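Local coordinates for pumilio domain-containing protein C56F2.08c (Schizosaccharomyces pombe, PDB 6NX5) that probably binds AU-rich 3' untranslated regions of mRNAs and is represented here by its N-terminal RRM domain, at residues N29-W34 and I43-S48; M5-N10 and D39-V44. One frame throughout, in Å; residues are numbered along the deposited sequence. Where two conformers were deposited one is given.

In the fold
From the N terminus, the chain lays down strand 4-9, runs through helix 17-24 into strand 30-35, and returns along strand 42-46. Interaction 1 closes the short hairpin loop between 30-35 and 42-46. Interaction 2 closes the longer excursion from 5-10 to 39-44, which carries the helix and the outer strand with it. The two cross along the chain, since 29-34 lies between 5-10 and 39-44 but pairs with 43-48, which runs past 39-44; they share I43 and V44. Strand 42-46 therefore lies between the other two in the sheet. The helix 49-59 that follows and strand 72-75 complete the beta-alpha-beta-beta-alpha-beta fold of an RRM.

Interaction 1: residues N29-W34 and I43-S48; sequences NVKDIW and IVSYES
W34 meets I43 where strands 30-34 and 43-46 pair most regularly: CE3 of W34 lies 3.8 Å from CG2 of I43, and I43 O lies at the edge of the indole, near its plane. Beneath the side chains, W34 N and I43 O, and I43 N and W34 O, form two straight backbone hydrogen bonds, the second 2.8 Å long. I43 CG2 stands anti to its backbone N, which turns this methyl to the ring. The next residue on that face, S45, brings its CB to W34 CZ3; in the conformer described its hydroxyl makes a weak bond to D32 O, a detail left doubtful by a second conformer.

Further along, K31 and D32 together face S45, in the manner of a classic beta bulge: K31 has a helical psi of -37°, K31 N reaches S45 O at 2.7 Å, and S45 N returns to D32 O at 3.0 Å. Both side chains then leave on the same side, and K31 NZ grips D32 OD2 at 2.7 Å on the syn side of the carboxylate, a salt bridge that holds the two chain ends together. E47 carries a further negative charge nearby, not in contact with the lysine. Just beyond the paired strands one water bridges the two segments, donating to N29 O and accepting from E47 N.

On the other face V30 spreads its two methyls: CG1 lies 4.0 Å from V44 CG1, and CG2 rests 3.9 Å from CE2 of Y46. The tyrosine hydroxyl is fixed by F24 O. This apolar side, V30, I33, V44 and Y46, packs on helices 17-24 and 49-59, while W34, I43 and S45 line the opposite face with M5 of strand 4-9, and W34 continues the sheet into a second subunit.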
loop_
_atom_site.group_PDB
_atom_site.type_symbol
_atom_site.label_atom_id
_atom_site.label_comp_id
_atom_site.label_asym_id
_atom_site.label_seq_id
_atom_site.Cartn_x
_atom_site.Cartn_y
_atom_site.Cartn_z
ATOM N N ASN A 29 -17.142 4.307 -4.301
ATOM C CA ASN A 29 -16.554 5.634 -4.481
ATOM C C ASN A 29 -15.071 5.535 -4.149
ATOM O O ASN A 29 -14.692 5.476 -2.982
ATOM C CB ASN A 29 -17.248 6.665 -3.597
ATOM C CG ASN A 29 -18.708 6.876 -3.972
ATOM O OD1 ASN A 29 -19.607 6.618 -3.168
ATOM N ND2 ASN A 29 -18.952 7.345 -5.194
ATOM N N VAL A 30 -14.225 5.519 -5.181
ATOM C CA VAL A 30 -12.785 5.474 -4.949
ATOM C C VAL A 30 -12.332 6.794 -4.343
ATOM O O VAL A 30 -12.577 7.870 -4.907
ATOM C CB VAL A 30 -12.036 5.185 -6.255
ATOM C CG1 VAL A 30 -10.521 5.271 -6.038
ATOM C CG2 VAL A 30 -12.444 3.822 -6.815
ATOM N N LYS A 31 -11.648 6.719 -3.207
ATOM C CA LYS A 31 -11.248 7.916 -2.476
ATOM C C LYS A 31 -9.905 8.453 -2.941
ATOM O O LYS A 31 -9.717 9.672 -3.004
ATOM C CB LYS A 31 -11.198 7.629 -0.969
ATOM C CG LYS A 31 -11.263 8.870 -0.078
ATOM C CD LYS A 31 -9.889 9.415 0.256
ATOM C CE LYS A 31 -9.974 10.807 0.878
ATOM N NZ LYS A 31 -8.665 11.534 0.852
ATOM N N ASP A 32 -8.971 7.568 -3.275
ATOM C CA ASP A 32 -7.630 7.969 -3.667
ATOM C C ASP A 32 -6.994 6.782 -4.361
ATOM O O ASP A 32 -7.388 5.633 -4.133
ATOM C CB ASP A 32 -6.782 8.387 -2.460
ATOM C CG ASP A 32 -6.955 9.846 -2.093
ATOM O OD1 ASP A 32 -6.915 10.705 -2.997
ATOM O OD2 ASP A 32 -7.157 10.128 -0.897
ATOM N N ILE A 33 -6.009 7.077 -5.202
ATOM C CA ILE A 33 -5.188 6.064 -5.865
ATOM C C ILE A 33 -3.744 6.533 -5.799
ATOM O O ILE A 33 -3.467 7.710 -6.043
ATOM C CB ILE A 33 -5.610 5.832 -7.328
ATOM C CG1 ILE A 33 -7.041 5.307 -7.375
ATOM C CG2 ILE A 33 -4.646 4.866 -8.025
ATOM C CD1 ILE A 33 -7.652 5.404 -8.750
ATOM N N TRP A 34 -2.835 5.631 -5.434
ATOM C CA TRP A 34 -1.397 5.862 -5.517
ATOM C C TRP A 34 -0.770 4.795 -6.406
ATOM O O TRP A 34 -1.122 3.617 -6.316
ATOM C CB TRP A 34 -0.725 5.801 -4.148
ATOM C CG TRP A 34 -1.202 6.807 -3.161
ATOM C CD1 TRP A 34 -0.593 7.976 -2.843
ATOM C CD2 TRP A 34 -2.366 6.717 -2.338
ATOM N NE1 TRP A 34 -1.311 8.637 -1.874
ATOM C CE2 TRP A 34 -2.409 7.884 -1.551
ATOM C CE3 TRP A 34 -3.380 5.769 -2.193
ATOM C CZ2 TRP A 34 -3.419 8.123 -0.627
ATOM C CZ3 TRP A 34 -4.385 6.006 -1.261
ATOM C CH2 TRP A 34 -4.397 7.177 -0.496
ATOM N N ILE A 43 -2.125 1.315 -5.015
ATOM C CA ILE A 43 -2.917 1.327 -3.790
ATOM C C ILE A 43 -4.199 2.080 -4.084
ATOM O O ILE A 43 -4.164 3.171 -4.670
ATOM C CB ILE A 43 -2.175 1.988 -2.614
ATOM C CG1 ILE A 43 -0.932 1.178 -2.275
ATOM C CG2 ILE A 43 -3.111 2.077 -1.403
ATOM C CD1 ILE A 43 0.032 1.924 -1.386
ATOM N N VAL A 44 -5.330 1.491 -3.690
ATOM C CA VAL A 44 -6.649 2.048 -3.954
ATOM C C VAL A 44 -7.373 2.152 -2.626
ATOM O O VAL A 44 -7.392 1.184 -1.855
ATOM C CB VAL A 44 -7.468 1.172 -4.917
ATOM C CG1 VAL A 44 -8.839 1.788 -5.143
ATOM C CG2 VAL A 44 -6.730 0.948 -6.227
ATOM N N SER A 45 -7.964 3.310 -2.348
ATOM C CA SER A 45 -8.683 3.516 -1.101
ATOM C C SER A 45 -10.168 3.729 -1.346
ATOM O O SER A 45 -10.570 4.388 -2.313
ATOM C CB SER A 45 -8.120 4.708 -0.314
ATOM O OG SER A 45 -8.429 5.932 -0.947
ATOM N N TYR A 46 -10.971 3.151 -0.454
ATOM C CA TYR A 46 -12.395 3.413 -0.310
ATOM C C TYR A 46 -12.663 3.861 1.115
ATOM O O TYR A 46 -12.097 3.305 2.067
ATOM C CB TYR A 46 -13.240 2.172 -0.550
ATOM C CG TYR A 46 -13.214 1.568 -1.919
ATOM C CD1 TYR A 46 -12.395 0.484 -2.191
ATOM C CD2 TYR A 46 -14.082 2.009 -2.924
ATOM C CE1 TYR A 46 -12.395 -0.127 -3.439
ATOM C CE2 TYR A 46 -14.085 1.396 -4.187
ATOM C CZ TYR A 46 -13.249 0.337 -4.434
ATOM O OH TYR A 46 -13.244 -0.271 -5.668
ATOM N N GLU A 47 -13.587 4.804 1.290
ATOM C CA GLU A 47 -13.989 5.140 2.650
ATOM C C GLU A 47 -14.735 3.980 3.307
ATOM O O GLU A 47 -14.533 3.706 4.494
ATOM C CB GLU A 47 -14.843 6.412 2.662
ATOM C CG GLU A 47 -15.054 7.011 4.043
ATOM C CD GLU A 47 -13.864 7.821 4.537
ATOM O OE1 GLU A 47 -14.083 8.917 5.097
ATOM O OE2 GLU A 47 -12.712 7.364 4.370
ATOM N N SER A 48 -15.563 3.251 2.547
ATOM C CA SER A 48 -16.390 2.172 3.098
ATOM C C SER A 48 -15.706 0.820 3.008
ATOM O O SER A 48 -15.302 0.392 1.917
ATOM C CB SER A 48 -17.749 2.070 2.393
ATOM O OG SER A 48 -18.370 3.339 2.289
HETATM O O HOH W 1 -14.766 6.336 -0.675
#

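Interaction 2: residues M5-N10 and D39-V44; sequences MLYVSN and DNSAIV
The two central strands of the RRM sheet, those that usually carry the RNP2 and RNP1 sequences, run antiparallel here, joined by four backbone hydrogen bonds. L6 and V44 exchange one pair, with L6 N 2.8 Å from V44 O, and V8 and A42 exchange the next. On the helix side V8 CG2 touches V44 CG2 at 4.0 Å. On the other face M5 SD lies 3.7 Å from I43 CG2.

In canonical RRMs this face binds RNA, and Y7 and I43 sit at positions often aromatic there; in this crystal the Y7 ring stacks on Y7 of a second subunit. CG of Y7 stands anti to its backbone N (chi1 172°), and the ring comes to lie beside S41, CE1 of Y7 3.9 Å from S41 CB. A water in the ring plane bridges Y7 OH, at 2.5 Å, to D39 OD2. S41 OG donates to that same carboxylate oxygen from above its plane. An alanine at Y7 would probably leave this water without its phenolic partner, take the ring from beside S41 and undo the stack on Y7 of the second subunit. At the strand end a second water ties N10 N, N40 OD1 and S41 OG together, and N40 ND2 bonds to L11 O.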
loop_
_atom_site.group_PDB
_atom_site.type_symbol
_atom_site.label_atom_id
_atom_site.label_comp_id
_atom_site.label_asym_id
_atom_site.label_seq_id
_atom_site.Cartn_x
_atom_site.Cartn_y
_atom_site.Cartn_z
ATOM N N MET A 5 -7.870 0.286 2.541
ATOM C CA MET A 5 -6.811 0.282 1.540
ATOM C C MET A 5 -6.719 -1.081 0.877
ATOM O O MET A 5 -6.719 -2.113 1.563
ATOM C CB MET A 5 -5.454 0.617 2.157
ATOM C CG MET A 5 -5.390 2.000 2.778
ATOM S SD MET A 5 -5.163 3.203 1.456
ATOM C CE MET A 5 -4.431 4.576 2.309
ATOM N N LEU A 6 -6.627 -1.064 -0.448
ATOM C CA LEU A 6 -6.356 -2.254 -1.255
ATOM C C LEU A 6 -4.990 -2.105 -1.890
ATOM O O LEU A 6 -4.692 -1.061 -2.490
ATOM C CB LEU A 6 -7.402 -2.438 -2.354
ATOM C CG LEU A 6 -8.863 -2.570 -1.922
ATOM C CD1 LEU A 6 -9.755 -2.644 -3.140
ATOM C CD2 LEU A 6 -9.104 -3.780 -1.040
ATOM N N TYR A 7 -4.170 -3.142 -1.759
ATOM C CA TYR A 7 -2.894 -3.241 -2.449
ATOM C C TYR A 7 -3.107 -4.090 -3.696
ATOM O O TYR A 7 -3.500 -5.253 -3.596
ATOM C CB TYR A 7 -1.825 -3.846 -1.533
ATOM C CG TYR A 7 -0.531 -4.155 -2.255
ATOM C CD1 TYR A 7 0.260 -3.142 -2.774
ATOM C CD2 TYR A 7 -0.138 -5.463 -2.441
ATOM C CE1 TYR A 7 1.438 -3.436 -3.443
ATOM C CE2 TYR A 7 1.022 -5.767 -3.111
ATOM C CZ TYR A 7 1.799 -4.752 -3.607
ATOM O OH TYR A 7 2.961 -5.074 -4.263
ATOM N N VAL A 8 -2.878 -3.493 -4.859
ATOM C CA VAL A 8 -3.162 -4.129 -6.141
ATOM C C VAL A 8 -1.838 -4.437 -6.823
ATOM O O VAL A 8 -1.002 -3.544 -7.001
ATOM C CB VAL A 8 -4.052 -3.228 -7.018
ATOM C CG1 VAL A 8 -4.475 -3.958 -8.302
ATOM C CG2 VAL A 8 -5.275 -2.760 -6.235
ATOM N N SER A 9 -1.651 -5.694 -7.229
ATOM C CA SER A 9 -0.400 -6.098 -7.850
ATOM C C SER A 9 -0.680 -6.921 -9.101
ATOM O O SER A 9 -1.805 -7.365 -9.360
ATOM C CB SER A 9 0.503 -6.866 -6.865
ATOM O OG SER A 9 -0.144 -7.982 -6.285
ATOM N N ASN A 10 0.374 -7.086 -9.893
ATOM C CA ASN A 10 0.310 -7.739 -11.207
ATOM C C ASN A 10 -0.598 -6.974 -12.163
ATOM O O ASN A 10 -1.417 -7.557 -12.873
ATOM C CB ASN A 10 -0.128 -9.201 -11.115
ATOM C CG ASN A 10 0.266 -9.983 -12.358
ATOM O OD1 ASN A 10 1.165 -9.562 -13.080
ATOM N ND2 ASN A 10 -0.402 -11.106 -12.612
ATOM N N ASP A 39 7.098 -0.205 -10.336
ATOM C CA ASP A 39 6.482 -1.516 -10.202
ATOM C C ASP A 39 5.055 -1.490 -10.752
ATOM O O ASP A 39 4.393 -0.449 -10.807
ATOM C CB ASP A 39 6.475 -1.973 -8.745
ATOM C CG ASP A 39 6.199 -3.456 -8.605
ATOM O OD1 ASP A 39 6.667 -4.225 -9.474
ATOM O OD2 ASP A 39 5.514 -3.852 -7.636
ATOM N N ASN A 40 4.588 -2.658 -11.172
ATOM C CA ASN A 40 3.240 -2.789 -11.707
ATOM C C ASN A 40 2.229 -2.985 -10.581
ATOM O O ASN A 40 1.433 -3.926 -10.593
ATOM C CB ASN A 40 3.182 -3.937 -12.720
ATOM C CG ASN A 40 3.563 -5.290 -12.124
ATOM O OD1 ASN A 40 4.366 -5.374 -11.197
ATOM N ND2 ASN A 40 2.984 -6.368 -12.671
ATOM N N SER A 41 2.252 -2.087 -9.589
ATOM C CA SER A 41 1.349 -2.178 -8.446
ATOM C C SER A 41 0.759 -0.810 -8.116
ATOM O O SER A 41 1.240 0.234 -8.567
ATOM C CB SER A 41 2.061 -2.753 -7.208
ATOM O OG SER A 41 2.620 -4.022 -7.486
ATOM N N ALA A 42 -0.305 -0.823 -7.313
ATOM C CA ALA A 42 -0.978 0.409 -6.930
ATOM C C ALA A 42 -1.702 0.198 -5.606
ATOM O O ALA A 42 -1.848 -0.925 -5.116
ATOM C CB ALA A 42 -1.963 0.875 -8.013
ATOM N N ILE A 43 -2.125 1.315 -5.015
ATOM C CA ILE A 43 -2.917 1.327 -3.790
ATOM C C ILE A 43 -4.199 2.080 -4.084
ATOM O O ILE A 43 -4.164 3.171 -4.670
ATOM C CB ILE A 43 -2.175 1.988 -2.614
ATOM C CG1 ILE A 43 -0.932 1.178 -2.275
ATOM C CG2 ILE A 43 -3.111 2.077 -1.403
ATOM C CD1 ILE A 43 0.032 1.924 -1.386
ATOM N N VAL A 44 -5.330 1.491 -3.690
ATOM C CA VAL A 44 -6.649 2.048 -3.954
ATOM C C VAL A 44 -7.373 2.152 -2.626
ATOM O O VAL A 44 -7.392 1.184 -1.855
ATOM C CB VAL A 44 -7.468 1.172 -4.917
ATOM C CG1 VAL A 44 -8.839 1.788 -5.143
ATOM C CG2 VAL A 44 -6.730 0.948 -6.227
HETATM O O HOH W 2 4.848 -3.598 -4.908
HETATM O O HOH W 3 3.198 -6.413 -8.985
#